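Local coordinates for DR2417 (Deinococcus radiodurans, PDB 4XWW), which probably degrades and matures RNA as a dimeric metallo-beta-lactamase-family ribonuclease J with 5'-3' exonuclease and possibly endonuclease activity, at residues 52-55 / 56-59. Numbering follows the deposited sequence.
Sequences FPKA and HQMG. With MN (manganese (II) ion), chain G; nucleotides of chain C.
Gln57 folds back on Lys54 to clasp a type I beta turn from Lys54 to Gln57. Its OE1 accepts the Lys54 backbone N-H at 2.7 Å in a nearly straight bond (170°), the donor in the amide carbonyl plane. The turn's own bond, Gln57 N to Lys54 O at 2.9 Å, is more bent, so one residue grips both polar backbone atoms of Lys54. With CG anti to its carbonyl carbon (chi1 -66°), Gln57 also brings OE1 within 3.4 Å of Pro53 CA. At the turn's third position, His56 places ND1 3.4 Å from Lys54 CB, while Gln57 CG lies over one face of its imidazole, toward the rim.

The ends of the surface stretch 52-59 meet different partners. Phe52 turns one face toward U3 of the RNA, whose O2 lies over it toward the rim, and an edge toward N3 of U4; CE2 approaches U3 O2' and CZ U4 O4', each at 3.2 Å. Gly59 O binds manganese at 2.3 Å, and Asp456 OD1 is a further ligand. Met58 touches Ser475 of the second subunit. Met58 O accepts a hydrogen bond from Arg471, and Gln57 and Met58 pack on helix 465-477, tying the loop between strands 42-46 and 62-65 to it.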
loop_
_atom_site.group_PDB
_atom_site.type_symbol
_atom_site.label_atom_id
_atom_site.label_comp_id
_atom_site.label_asym_id
_atom_site.label_seq_id
_atom_site.Cartn_x
_atom_site.Cartn_y
_atom_site.Cartn_z
ATOM N N PHE A 52 -14.120 3.958 -0.119
ATOM C CA PHE A 52 -13.470 3.013 0.774
ATOM C C PHE A 52 -12.399 3.715 1.553
ATOM O O PHE A 52 -11.777 4.640 1.042
ATOM C CB PHE A 52 -12.923 1.838 -0.017
ATOM C CG PHE A 52 -14.000 1.021 -0.650
ATOM C CD1 PHE A 52 -14.723 0.118 0.105
ATOM C CD2 PHE A 52 -14.340 1.206 -1.979
ATOM C CE1 PHE A 52 -15.742 -0.618 -0.458
ATOM C CE2 PHE A 52 -15.356 0.468 -2.553
ATOM C CZ PHE A 52 -16.059 -0.446 -1.788
ATOM N N PRO A 53 -12.224 3.317 2.825
ATOM C CA PRO A 53 -11.293 3.992 3.725
ATOM C C PRO A 53 -9.850 3.784 3.313
ATOM O O PRO A 53 -9.514 2.711 2.817
ATOM C CB PRO A 53 -11.566 3.333 5.084
ATOM C CG PRO A 53 -12.249 2.048 4.774
ATOM C CD PRO A 53 -13.034 2.304 3.525
ATOM N N LYS A 54 -9.030 4.807 3.516
ATOM C CA LYS A 54 -7.586 4.693 3.355
ATOM C C LYS A 54 -6.960 4.102 4.619
ATOM O O LYS A 54 -7.628 3.970 5.640
ATOM C CB LYS A 54 -6.974 6.056 3.043
ATOM C CG LYS A 54 -7.488 6.678 1.759
ATOM C CD LYS A 54 -6.574 7.788 1.279
ATOM C CE LYS A 54 -6.779 8.062 -0.203
ATOM N NZ LYS A 54 -5.497 7.971 -0.964
ATOM N N ALA A 55 -5.674 3.765 4.547
ATOM C CA ALA A 55 -4.977 3.121 5.662
ATOM C C ALA A 55 -4.939 3.986 6.918
ATOM O O ALA A 55 -4.945 3.456 8.026
ATOM C CB ALA A 55 -3.564 2.742 5.241
ATOM N N HIS A 56 -4.905 5.307 6.748
ATOM C CA HIS A 56 -4.882 6.205 7.895
ATOM C C HIS A 56 -6.265 6.336 8.534
ATOM O O HIS A 56 -6.391 6.810 9.662
ATOM C CB HIS A 56 -4.332 7.589 7.509
ATOM C CG HIS A 56 -5.228 8.391 6.616
ATOM N ND1 HIS A 56 -5.489 8.038 5.309
ATOM C CD2 HIS A 56 -5.897 9.549 6.832
ATOM C CE1 HIS A 56 -6.296 8.934 4.764
ATOM N NE2 HIS A 56 -6.558 9.860 5.670
ATOM N N GLN A 57 -7.300 5.902 7.824
ATOM C CA GLN A 57 -8.658 5.949 8.371
ATOM C C GLN A 57 -8.997 4.621 9.033
ATOM O O GLN A 57 -9.842 3.859 8.563
ATOM C CB GLN A 57 -9.657 6.300 7.272
ATOM C CG GLN A 57 -9.446 7.710 6.744
ATOM C CD GLN A 57 -10.034 7.946 5.360
ATOM O OE1 GLN A 57 -10.069 7.050 4.522
ATOM N NE2 GLN A 57 -10.483 9.172 5.118
ATOM N N MET A 58 -8.326 4.349 10.149
ATOM C CA MET A 58 -8.383 3.026 10.737
ATOM C C MET A 58 -9.705 2.721 11.418
ATOM O O MET A 58 -10.302 3.568 12.078
ATOM C CB MET A 58 -7.232 2.853 11.725
ATOM C CG MET A 58 -5.892 2.744 11.022
ATOM S SD MET A 58 -4.517 2.738 12.175
ATOM C CE MET A 58 -4.567 4.436 12.668
ATOM N N GLY A 59 -10.156 1.488 11.233
ATOM C CA GLY A 59 -11.316 0.988 11.934
ATOM C C GLY A 59 -12.643 1.276 11.257
ATOM O O GLY A 59 -13.630 0.629 11.572
HETATM MN MN MN G . -15.005 -0.694 12.779
ATOM P P U C 3 -14.695 1.154 -10.021
ATOM O OP1 U C 3 -14.551 0.924 -11.476
ATOM O OP2 U C 3 -15.315 2.407 -9.531
ATOM O "O5'" U C 3 -15.479 -0.091 -9.416
ATOM C "C5'" U C 3 -14.942 -1.417 -9.539
ATOM C "C4'" U C 3 -15.111 -2.157 -8.237
ATOM O "O4'" U C 3 -13.986 -1.863 -7.365
ATOM C "C3'" U C 3 -16.371 -1.799 -7.453
ATOM O "O3'" U C 3 -16.969 -2.979 -6.942
ATOM C "C2'" U C 3 -15.846 -0.918 -6.324
ATOM O "O2'" U C 3 -16.634 -0.969 -5.152
ATOM C "C1'" U C 3 -14.468 -1.527 -6.083
ATOM N N1 U C 3 -13.525 -0.591 -5.459
ATOM C C2 U C 3 -12.831 -1.025 -4.347
ATOM O O2 U C 3 -12.957 -2.145 -3.883
ATOM N N3 U C 3 -11.978 -0.099 -3.804
ATOM C C4 U C 3 -11.753 1.188 -4.243
ATOM O O4 U C 3 -10.948 1.903 -3.642
ATOM C C5 U C 3 -12.514 1.564 -5.394
ATOM C C6 U C 3 -13.357 0.684 -5.946
ATOM P P U C 4 -18.551 -3.105 -6.886
ATOM O OP1 U C 4 -18.972 -4.085 -7.911
ATOM O OP2 U C 4 -19.132 -1.744 -6.884
ATOM O "O5'" U C 4 -18.802 -3.806 -5.478
ATOM C "C5'" U C 4 -18.189 -3.315 -4.278
ATOM C "C4'" U C 4 -16.985 -4.154 -3.921
ATOM O "O4'" U C 4 -16.151 -3.400 -2.999
ATOM C "C3'" U C 4 -17.279 -5.480 -3.223
ATOM O "O3'" U C 4 -17.465 -6.542 -4.160
ATOM C "C2'" U C 4 -16.093 -5.616 -2.275
ATOM O "O2'" U C 4 -14.892 -6.011 -2.900
ATOM C "C1'" U C 4 -15.918 -4.167 -1.835
ATOM N N1 U C 4 -16.884 -3.748 -0.810
ATOM C C2 U C 4 -16.445 -3.685 0.497
ATOM O O2 U C 4 -15.304 -3.957 0.827
ATOM N N3 U C 4 -17.395 -3.288 1.405
ATOM C C4 U C 4 -18.708 -2.957 1.149
ATOM O O4 U C 4 -19.440 -2.619 2.079
ATOM C C5 U C 4 -19.085 -3.049 -0.228
ATOM C C6 U C 4 -18.182 -3.431 -1.138
#